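Local coordinates for seryl-tRNA synthetase (Pyrococcus horikoshii, PDB 2DQ0), which probably catalyses the ATP-dependent attachment of serine to tRNA(Ser), and also to tRNA(Sec), as a class II aminoacyl-tRNA synthetase working as a homodimer, at residues E140-Q145 and E359-G364; R127-A132 and L330-E335; R41-E46 and E89-E94. All coordinates share one frame; numbering follows the deposited sequence.

In the fold
Contacts 1 and 2 are neighbours in the catalytic core, their centres about 13 Å apart, and both reach the same mixed sheet. Contact 1 lays helix 139-146 on strand 354-362 and is buried and aromatic; contact 2 joins strand 124-129 to the end of helix 316-333 and is only partly buried, an indole stacked on a glutamine chain. They touch through Ala132, whose CB packs on both Phe142 and Trp361. Contact 3 stands apart, about 58 Å from either between centres, in the long N-terminal helical arm. There a partly exposed salt bridge runs beside a buried valine: aromatic and stacking contacts in the core, a charge pair beside apolar packing in the arm.

Contact 1 (E140-Q145 and E359-G364); sequences ERFLEQ and EAWMPG
Phe142 drives the edge of its ring into one face of the Trp361 indole, a T-shaped (edge-to-face) pair with the planes at 86°. The centroids of the phenyl ring and the indole six-membered ring lie 4.9 Å apart. Phe142 CD2 makes the approach: it stands 3.5 Å above the indole plane, displaced toward the rim, and comes within 3.6 Å of Trp361 CH2. The CB of Phe142 follows, 3.7 Å from the same CH2, so the root of the side chain packs on the indole as well as the ring. Each residue has its CG anti to its own backbone N (chi1 169° for Phe142, 175° for Trp361), which sends the phenyl ring out from the helix and the indole out from the strand toward each other.

The next shell helps to hold this pose. Trp361 NE1 is hydrogen-bonded to the carbonyl O of Arg133, which ties down the indole's polar edge and limits its rotation, while Phe368 makes a second edge-to-face contact with the indole. Phe142 also meets the ring of Tyr152, and Ala132 and Val134 of strand 132-135 pack against both partners. Further out, Arg141 NE bonds to the O of Gly366. This is helix-on-sheet packing: helix 139-146 is seated by an aromatic cluster on the largely antiparallel sheet of the class II synthetase core.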
loop_
_atom_site.group_PDB
_atom_site.type_symbol
_atom_site.label_atom_id
_atom_site.label_comp_id
_atom_site.label_asym_id
_atom_site.label_seq_id
_atom_site.Cartn_x
_atom_site.Cartn_y
_atom_site.Cartn_z
ATOM N N GLU A 140 17.865 -17.301 33.113
ATOM C CA GLU A 140 19.068 -17.839 32.504
ATOM C C GLU A 140 19.160 -17.357 31.068
ATOM O O GLU A 140 20.202 -16.853 30.657
ATOM C CB GLU A 140 19.107 -19.377 32.560
ATOM C CG GLU A 140 20.404 -19.952 31.993
ATOM C CD GLU A 140 20.812 -21.270 32.622
ATOM O OE1 GLU A 140 21.842 -21.835 32.188
ATOM O OE2 GLU A 140 20.115 -21.734 33.550
ATOM N N ARG A 141 18.074 -17.493 30.309
ATOM C CA ARG A 141 18.100 -17.044 28.928
ATOM C C ARG A 141 18.533 -15.584 28.894
ATOM O O ARG A 141 19.443 -15.213 28.151
ATOM C CB ARG A 141 16.726 -17.203 28.262
ATOM C CG ARG A 141 16.684 -16.663 26.822
ATOM C CD ARG A 141 15.622 -17.331 25.967
ATOM N NE ARG A 141 14.269 -17.011 26.399
ATOM C CZ ARG A 141 13.204 -17.765 26.149
ATOM N NH1 ARG A 141 13.330 -18.902 25.465
ATOM N NH2 ARG A 141 12.011 -17.380 26.590
ATOM N N PHE A 142 17.901 -14.753 29.709
ATOM C CA PHE A 142 18.265 -13.356 29.715
ATOM C C PHE A 142 19.753 -13.151 29.955
ATOM O O PHE A 142 20.407 -12.405 29.224
ATOM C CB PHE A 142 17.489 -12.585 30.780
ATOM C CG PHE A 142 18.020 -11.198 30.995
ATOM C CD1 PHE A 142 19.028 -10.956 31.932
ATOM C CD2 PHE A 142 17.610 -10.154 30.176
ATOM C CE1 PHE A 142 19.625 -9.703 32.040
ATOM C CE2 PHE A 142 18.205 -8.898 30.279
ATOM C CZ PHE A 142 19.219 -8.675 31.214
ATOM N N LEU A 143 20.291 -13.814 30.978
ATOM C CA LEU A 143 21.698 -13.652 31.331
ATOM C C LEU A 143 22.684 -14.094 30.274
ATOM O O LEU A 143 23.742 -13.470 30.106
ATOM C CB LEU A 143 21.979 -14.354 32.655
ATOM C CG LEU A 143 21.422 -13.573 33.852
ATOM C CD1 LEU A 143 21.453 -14.420 35.114
ATOM C CD2 LEU A 143 22.235 -12.311 34.036
ATOM N N GLU A 144 22.334 -15.158 29.557
ATOM C CA GLU A 144 23.179 -15.684 28.498
ATOM C C GLU A 144 23.153 -14.704 27.338
ATOM O O GLU A 144 24.190 -14.370 26.771
ATOM C CB GLU A 144 22.655 -17.038 28.017
ATOM C CG GLU A 144 23.664 -18.176 28.105
ATOM C CD GLU A 144 24.677 -18.172 26.974
ATOM O OE1 GLU A 144 24.246 -18.152 25.802
ATOM O OE2 GLU A 144 25.896 -18.201 27.255
ATOM N N GLN A 145 21.961 -14.228 26.997
ATOM C CA GLN A 145 21.815 -13.303 25.892
ATOM C C GLN A 145 22.424 -11.925 26.177
ATOM O O GLN A 145 22.914 -11.239 25.269
ATOM C CB GLN A 145 20.334 -13.197 25.541
ATOM C CG GLN A 145 19.744 -14.483 24.963
ATOM C CD GLN A 145 20.253 -14.787 23.552
ATOM O OE1 GLN A 145 21.221 -15.551 23.353
ATOM N NE2 GLN A 145 19.606 -14.171 22.563
ATOM N N GLU A 359 18.203 -5.176 18.780
ATOM C CA GLU A 359 17.276 -6.200 19.259
ATOM C C GLU A 359 16.817 -5.765 20.618
ATOM O O GLU A 359 17.619 -5.680 21.543
ATOM C CB GLU A 359 17.951 -7.566 19.355
ATOM C CG GLU A 359 18.339 -8.167 17.999
ATOM C CD GLU A 359 19.274 -9.368 18.132
ATOM O OE1 GLU A 359 19.573 -10.034 17.118
ATOM O OE2 GLU A 359 19.724 -9.646 19.261
ATOM N N ALA A 360 15.529 -5.454 20.730
ATOM C CA ALA A 360 14.946 -5.007 21.999
ATOM C C ALA A 360 14.628 -6.167 22.873
ATOM O O ALA A 360 14.274 -7.237 22.395
ATOM C CB ALA A 360 13.672 -4.222 21.778
ATOM N N TRP A 361 14.760 -5.936 24.166
ATOM C CA TRP A 361 14.440 -6.936 25.151
ATOM C C TRP A 361 12.906 -6.981 25.173
ATOM O O TRP A 361 12.248 -5.946 25.250
ATOM C CB TRP A 361 14.981 -6.522 26.530
ATOM C CG TRP A 361 14.537 -7.494 27.567
ATOM C CD1 TRP A 361 13.665 -7.265 28.594
ATOM C CD2 TRP A 361 14.832 -8.893 27.591
ATOM N NE1 TRP A 361 13.391 -8.440 29.258
ATOM C CE2 TRP A 361 14.094 -9.458 28.662
ATOM C CE3 TRP A 361 15.645 -9.726 26.811
ATOM C CZ2 TRP A 361 14.148 -10.830 28.975
ATOM C CZ3 TRP A 361 15.702 -11.084 27.117
ATOM C CH2 TRP A 361 14.955 -11.623 28.194
ATOM N N MET A 362 12.332 -8.171 25.091
ATOM C CA MET A 362 10.886 -8.293 25.099
ATOM C C MET A 362 10.478 -9.059 26.349
ATOM O O MET A 362 10.416 -10.292 26.368
ATOM C CB MET A 362 10.416 -9.017 23.825
ATOM C CG MET A 362 10.817 -8.313 22.517
ATOM S SD MET A 362 9.972 -6.693 22.241
ATOM C CE MET A 362 10.352 -6.418 20.504
ATOM N N PRO A 363 10.194 -8.325 27.428
ATOM C CA PRO A 363 9.798 -8.949 28.692
ATOM C C PRO A 363 8.893 -10.183 28.577
ATOM O O PRO A 363 9.163 -11.205 29.196
ATOM C CB PRO A 363 9.147 -7.796 29.445
ATOM C CG PRO A 363 9.964 -6.605 28.973
ATOM C CD PRO A 363 10.095 -6.855 27.496
ATOM N N GLY A 364 7.826 -10.082 27.789
ATOM C CA GLY A 364 6.904 -11.195 27.626
ATOM C C GLY A 364 7.492 -12.411 26.932
ATOM O O GLY A 364 7.296 -13.537 27.363
#

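Contact 2 (R127-A132 and L330-E335); sequences RFWGKA and LFQELE
The indole of Trp129 carries the side chain of Gln332 across one face, and its benzo edge looks toward Glu335. Gln332 CG sits over the middle of the ring system, 3.5 Å from the centroid of the five-membered ring and 17° off its normal, a clear CH-pi contact; its nearest ring atom is Trp129 CE2 at 3.4 Å. Beyond CG the chain runs on extended, so the amide follows the indole surface instead of turning from it. The amide and ring planes are only 11° apart, and Gln332 CD lies 3.5 Å from Trp129 NE1: this is a stack and not a bond to the indole nitrogen. Farther back, Gln332 CB packs 3.7 Å from Trp129 CZ2. At the ring edge, near its plane, Trp129 CH2 approaches Glu335 CA at 4.3 Å.

With CG anti to its backbone N (chi1 -178°), Trp129 reaches from the strand to the last turn of the helix. Tyr338 touches both partners and probably helps to set their pose: its OH is hydrogen-bonded to Gln332 OE1, its ring meets the indole at a shallow angle between the planes, and its backbone pairs with that of Trp129. Were Trp129 reduced to an alanine, the Gln332 chain is likely to lose the flat surface it lies on, opening a gap beside Tyr338. Glu335, with positive phi, closes helix 316-333 in a Schellman motif, and the contact thus joins the C-terminal end of that helix to strand 124-129, which pairs antiparallel with strand 338-342 of the class II core sheet.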
loop_
_atom_site.group_PDB
_atom_site.type_symbol
_atom_site.label_atom_id
_atom_site.label_comp_id
_atom_site.label_asym_id
_atom_site.label_seq_id
_atom_site.Cartn_x
_atom_site.Cartn_y
_atom_site.Cartn_z
ATOM N N ARG A 127 26.971 -4.018 22.224
ATOM C CA ARG A 127 26.553 -2.890 23.030
ATOM C C ARG A 127 25.199 -3.200 23.688
ATOM O O ARG A 127 24.361 -3.893 23.115
ATOM C CB ARG A 127 26.485 -1.657 22.105
ATOM C CG ARG A 127 25.982 -0.392 22.753
ATOM C CD ARG A 127 26.493 0.891 22.075
ATOM N NE ARG A 127 26.072 1.160 20.689
ATOM C CZ ARG A 127 26.626 0.623 19.600
ATOM N NH1 ARG A 127 27.618 -0.239 19.709
ATOM N NH2 ARG A 127 26.233 0.998 18.391
ATOM N N PHE A 128 24.999 -2.711 24.904
ATOM C CA PHE A 128 23.753 -2.945 25.614
ATOM C C PHE A 128 23.300 -1.663 26.271
ATOM O O PHE A 128 24.127 -0.862 26.688
ATOM C CB PHE A 128 23.937 -3.996 26.703
ATOM C CG PHE A 128 24.425 -5.310 26.201
ATOM C CD1 PHE A 128 25.783 -5.539 26.030
ATOM C CD2 PHE A 128 23.522 -6.340 25.933
ATOM C CE1 PHE A 128 26.242 -6.773 25.605
ATOM C CE2 PHE A 128 23.964 -7.580 25.509
ATOM C CZ PHE A 128 25.332 -7.805 25.344
ATOM N N TRP A 129 21.989 -1.477 26.396
ATOM C CA TRP A 129 21.475 -0.264 27.011
ATOM C C TRP A 129 20.193 -0.548 27.795
ATOM O O TRP A 129 19.400 -1.385 27.383
ATOM C CB TRP A 129 21.203 0.778 25.908
ATOM C CG TRP A 129 20.722 2.098 26.440
ATOM C CD1 TRP A 129 21.493 3.161 26.828
ATOM C CD2 TRP A 129 19.376 2.427 26.809
ATOM N NE1 TRP A 129 20.711 4.123 27.430
ATOM C CE2 TRP A 129 19.409 3.697 27.434
ATOM C CE3 TRP A 129 18.145 1.767 26.682
ATOM C CZ2 TRP A 129 18.262 4.315 27.931
ATOM C CZ3 TRP A 129 17.001 2.387 27.181
ATOM C CH2 TRP A 129 17.071 3.646 27.797
ATOM N N GLY A 130 19.999 0.132 28.927
ATOM C CA GLY A 130 18.770 -0.023 29.704
ATOM C C GLY A 130 18.664 -1.045 30.825
ATOM O O GLY A 130 19.563 -1.865 31.035
ATOM N N LYS A 131 17.548 -0.991 31.551
ATOM C CA LYS A 131 17.293 -1.907 32.669
ATOM C C LYS A 131 16.107 -2.810 32.357
ATOM O O LYS A 131 14.943 -2.431 32.518
ATOM C CB LYS A 131 17.010 -1.127 33.949
ATOM C CG LYS A 131 16.633 -1.991 35.141
ATOM C CD LYS A 131 16.544 -1.133 36.395
ATOM C CE LYS A 131 16.261 -1.943 37.648
ATOM N NZ LYS A 131 16.100 -1.058 38.848
ATOM N N ALA A 132 16.435 -4.016 31.916
ATOM C CA ALA A 132 15.450 -5.011 31.542
ATOM C C ALA A 132 14.638 -5.548 32.695
ATOM O O ALA A 132 15.142 -5.772 33.793
ATOM C CB ALA A 132 16.135 -6.170 30.826
ATOM N N LEU A 330 16.363 6.875 19.534
ATOM C CA LEU A 330 14.913 6.797 19.578
ATOM C C LEU A 330 14.441 5.800 20.611
ATOM O O LEU A 330 13.569 6.109 21.431
ATOM C CB LEU A 330 14.343 6.427 18.211
ATOM C CG LEU A 330 14.589 7.489 17.149
ATOM C CD1 LEU A 330 14.115 6.967 15.807
ATOM C CD2 LEU A 330 13.878 8.780 17.544
ATOM N N PHE A 331 15.017 4.603 20.588
ATOM C CA PHE A 331 14.599 3.598 21.546
ATOM C C PHE A 331 14.984 3.931 22.972
ATOM O O PHE A 331 14.308 3.512 23.912
ATOM C CB PHE A 331 15.083 2.224 21.102
ATOM C CG PHE A 331 14.291 1.682 19.944
ATOM C CD1 PHE A 331 13.174 0.855 20.173
ATOM C CD2 PHE A 331 14.597 2.081 18.623
ATOM C CE1 PHE A 331 12.365 0.433 19.108
ATOM C CE2 PHE A 331 13.805 1.673 17.551
ATOM C CZ PHE A 331 12.675 0.839 17.785
ATOM N N GLN A 332 16.051 4.703 23.150
ATOM C CA GLN A 332 16.405 5.120 24.501
ATOM C C GLN A 332 15.328 6.103 24.994
ATOM O O GLN A 332 14.848 5.981 26.129
ATOM C CB GLN A 332 17.787 5.756 24.540
ATOM C CG GLN A 332 18.886 4.764 24.249
ATOM C CD GLN A 332 20.247 5.408 24.167
ATOM O OE1 GLN A 332 21.230 4.762 23.805
ATOM N NE2 GLN A 332 20.317 6.681 24.503
ATOM N N GLU A 333 14.911 7.051 24.150
ATOM C CA GLU A 333 13.862 7.986 24.576
ATOM C C GLU A 333 12.551 7.223 24.847
ATOM O O GLU A 333 11.769 7.576 25.739
ATOM C CB GLU A 333 13.646 9.081 23.524
ATOM C CG GLU A 333 14.909 9.927 23.265
ATOM C CD GLU A 333 14.618 11.348 22.774
ATOM O OE1 GLU A 333 14.797 11.628 21.564
ATOM O OE2 GLU A 333 14.208 12.182 23.611
ATOM N N LEU A 334 12.323 6.171 24.064
ATOM C CA LEU A 334 11.148 5.328 24.195
ATOM C C LEU A 334 11.311 4.421 25.425
ATOM O O LEU A 334 10.420 3.627 25.753
ATOM C CB LEU A 334 10.992 4.487 22.926
ATOM C CG LEU A 334 9.870 4.834 21.952
ATOM C CD1 LEU A 334 9.361 6.202 22.218
ATOM C CD2 LEU A 334 10.352 4.698 20.533
ATOM N N GLU A 335 12.462 4.550 26.089
ATOM C CA GLU A 335 12.788 3.780 27.289
ATOM C C GLU A 335 12.686 2.274 27.027
ATOM O O GLU A 335 12.045 1.532 27.787
ATOM C CB GLU A 335 11.848 4.167 28.441
ATOM C CG GLU A 335 11.797 5.656 28.784
ATOM C CD GLU A 335 10.722 5.989 29.822
ATOM O OE1 GLU A 335 10.158 7.114 29.789
ATOM O OE2 GLU A 335 10.439 5.121 30.680
#

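Contact 3 (R41-E46 and E89-E94); sequences RTKLKE and ENEVEE
Lys43 reaches across to the neighbouring helix and meets Glu91 at about a right angle, in the antiparallel helical hairpin that forms the N-terminal arm of seryl-tRNA synthetases, the extension involved in tRNA binding. The axes of helix segments 41-46 and 89-94 approach to 9.5 Å, and their directions differ by 160°. Lys43 and Val92 are the closest pair along the backbones, with CA atoms 6.8 Å apart.

The lysine does two jobs with one chain. Near its root, Lys43 CB rests on Val92 CG2 at 3.7 Å. Farther out, Lys43 CD lies 3.9 Å from Glu91 CB, so the methylenes of the two charged residues pass each other before their ends join. The lysine is extended as far as CE, which already lies close to Glu91 OE2, and the bend at its last torsion (chi4 -51°) turns NZ onto that oxygen. Glu91 is itself extended beyond CG and offers OE2. Its other oxygen, OE1, has a long, weak ion pair with Arg84 of its own helix, which may help to hold the carboxylate in place.

Val92 is buried where the lysine is only partly so, and its side chain also packs on Trp40, while Lys43 touches Leu88 and Leu95. An apolar seam between the helices is thus flanked by a charge pair, a layout familiar in coiled coils. The link itself is a single salt bridge, Lys43 NZ to Glu91 OE2 at 2.8 Å, in which the nitrogen approaches OE2 nearly along the C-O axis.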
loop_
_atom_site.group_PDB
_atom_site.type_symbol
_atom_site.label_atom_id
_atom_site.label_comp_id
_atom_site.label_asym_id
_atom_site.label_seq_id
_atom_site.Cartn_x
_atom_site.Cartn_y
_atom_site.Cartn_z
ATOM N N ARG A 41 37.501 -10.122 -23.770
ATOM C CA ARG A 41 38.584 -9.249 -24.205
ATOM C C ARG A 41 39.363 -9.798 -25.400
ATOM O O ARG A 41 39.929 -9.034 -26.186
ATOM C CB ARG A 41 39.529 -8.939 -23.033
ATOM C CG ARG A 41 39.748 -10.085 -22.054
ATOM C CD ARG A 41 40.516 -9.640 -20.798
ATOM N NE ARG A 41 39.919 -8.455 -20.181
ATOM C CZ ARG A 41 40.190 -7.201 -20.544
ATOM N NH1 ARG A 41 41.061 -6.965 -21.522
ATOM N NH2 ARG A 41 39.580 -6.179 -19.941
ATOM N N THR A 42 39.385 -11.115 -25.556
ATOM C CA THR A 42 40.104 -11.688 -26.676
ATOM C C THR A 42 39.375 -11.339 -27.960
ATOM O O THR A 42 39.994 -10.882 -28.934
ATOM C CB THR A 42 40.229 -13.228 -26.549
ATOM O OG1 THR A 42 41.142 -13.545 -25.490
ATOM C CG2 THR A 42 40.738 -13.846 -27.854
ATOM N N LYS A 43 38.057 -11.537 -27.968
ATOM C CA LYS A 43 37.304 -11.237 -29.175
ATOM C C LYS A 43 37.390 -9.756 -29.535
ATOM O O LYS A 43 37.458 -9.398 -30.711
ATOM C CB LYS A 43 35.849 -11.669 -29.029
ATOM C CG LYS A 43 35.655 -13.151 -29.179
ATOM C CD LYS A 43 34.187 -13.528 -29.037
ATOM C CE LYS A 43 34.056 -15.031 -29.009
ATOM N NZ LYS A 43 34.791 -15.602 -30.171
ATOM N N LEU A 44 37.401 -8.899 -28.522
ATOM C CA LEU A 44 37.498 -7.473 -28.758
ATOM C C LEU A 44 38.832 -7.114 -29.412
ATOM O O LEU A 44 38.873 -6.285 -30.325
ATOM C CB LEU A 44 37.322 -6.712 -27.444
ATOM C CG LEU A 44 37.520 -5.195 -27.496
ATOM C CD1 LEU A 44 36.752 -4.575 -28.675
ATOM C CD2 LEU A 44 37.065 -4.611 -26.167
ATOM N N LYS A 45 39.917 -7.741 -28.959
ATOM C CA LYS A 45 41.226 -7.475 -29.540
ATOM C C LYS A 45 41.192 -7.960 -30.996
ATOM O O LYS A 45 41.804 -7.358 -31.882
ATOM C CB LYS A 45 42.324 -8.191 -28.746
ATOM C CG LYS A 45 43.726 -7.655 -29.022
ATOM C CD LYS A 45 43.795 -6.128 -28.808
ATOM C CE LYS A 45 45.211 -5.568 -28.986
ATOM N NZ LYS A 45 46.191 -6.115 -27.982
ATOM N N GLU A 46 40.452 -9.042 -31.234
ATOM C CA GLU A 46 40.284 -9.601 -32.579
ATOM C C GLU A 46 39.611 -8.545 -33.455
ATOM O O GLU A 46 40.034 -8.297 -34.579
ATOM C CB GLU A 46 39.381 -10.841 -32.531
ATOM C CG GLU A 46 39.928 -12.099 -33.191
ATOM C CD GLU A 46 40.089 -11.975 -34.692
ATOM O OE1 GLU A 46 41.041 -11.298 -35.137
ATOM O OE2 GLU A 46 39.260 -12.559 -35.428
ATOM N N GLU A 89 31.159 -8.869 -32.686
ATOM C CA GLU A 89 30.427 -7.887 -31.902
ATOM C C GLU A 89 29.235 -8.513 -31.196
ATOM O O GLU A 89 29.031 -8.321 -29.995
ATOM C CB GLU A 89 29.979 -6.732 -32.797
ATOM C CG GLU A 89 31.111 -5.788 -33.169
ATOM C CD GLU A 89 30.664 -4.676 -34.097
ATOM O OE1 GLU A 89 31.435 -3.703 -34.266
ATOM O OE2 GLU A 89 29.549 -4.774 -34.666
ATOM N N ASN A 90 28.454 -9.283 -31.928
ATOM C CA ASN A 90 27.307 -9.912 -31.318
ATOM C C ASN A 90 27.747 -11.004 -30.363
ATOM O O ASN A 90 27.049 -11.304 -29.397
ATOM C CB ASN A 90 26.377 -10.447 -32.403
ATOM C CG ASN A 90 25.881 -9.340 -33.321
ATOM O OD1 ASN A 90 25.380 -8.309 -32.858
ATOM N ND2 ASN A 90 26.027 -9.542 -34.624
ATOM N N GLU A 91 28.905 -11.603 -30.615
ATOM C CA GLU A 91 29.390 -12.635 -29.707
ATOM C C GLU A 91 29.848 -11.960 -28.417
ATOM O O GLU A 91 29.731 -12.530 -27.329
ATOM C CB GLU A 91 30.554 -13.424 -30.327
ATOM C CG GLU A 91 30.134 -14.521 -31.319
ATOM C CD GLU A 91 31.321 -15.216 -32.007
ATOM O OE1 GLU A 91 31.087 -15.950 -32.995
ATOM O OE2 GLU A 91 32.481 -15.034 -31.569
ATOM N N VAL A 92 30.360 -10.739 -28.536
ATOM C CA VAL A 92 30.832 -10.009 -27.369
ATOM C C VAL A 92 29.656 -9.526 -26.536
ATOM O O VAL A 92 29.766 -9.381 -25.323
ATOM C CB VAL A 92 31.717 -8.824 -27.778
ATOM C CG1 VAL A 92 31.922 -7.880 -26.606
ATOM C CG2 VAL A 92 33.064 -9.345 -28.256
ATOM N N GLU A 93 28.524 -9.277 -27.176
ATOM C CA GLU A 93 27.359 -8.859 -26.418
ATOM C C GLU A 93 26.911 -10.013 -25.536
ATOM O O GLU A 93 26.825 -9.873 -24.317
ATOM C CB GLU A 93 26.204 -8.488 -27.335
ATOM C CG GLU A 93 26.208 -7.085 -27.858
ATOM C CD GLU A 93 24.932 -6.805 -28.626
ATOM O OE1 GLU A 93 23.845 -6.967 -28.021
ATOM O OE2 GLU A 93 25.012 -6.439 -29.824
ATOM N N GLU A 94 26.628 -11.152 -26.165
ATOM C CA GLU A 94 26.168 -12.332 -25.444
ATOM C C GLU A 94 27.089 -12.625 -24.268
ATOM O O GLU A 94 26.626 -12.999 -23.190
ATOM C CB GLU A 94 26.079 -13.552 -26.374
ATOM C CG GLU A 94 27.411 -13.970 -26.991
ATOM C CD GLU A 94 27.432 -15.421 -27.484
ATOM O OE1 GLU A 94 27.311 -16.341 -26.637
ATOM O OE2 GLU A 94 27.575 -15.640 -28.714
#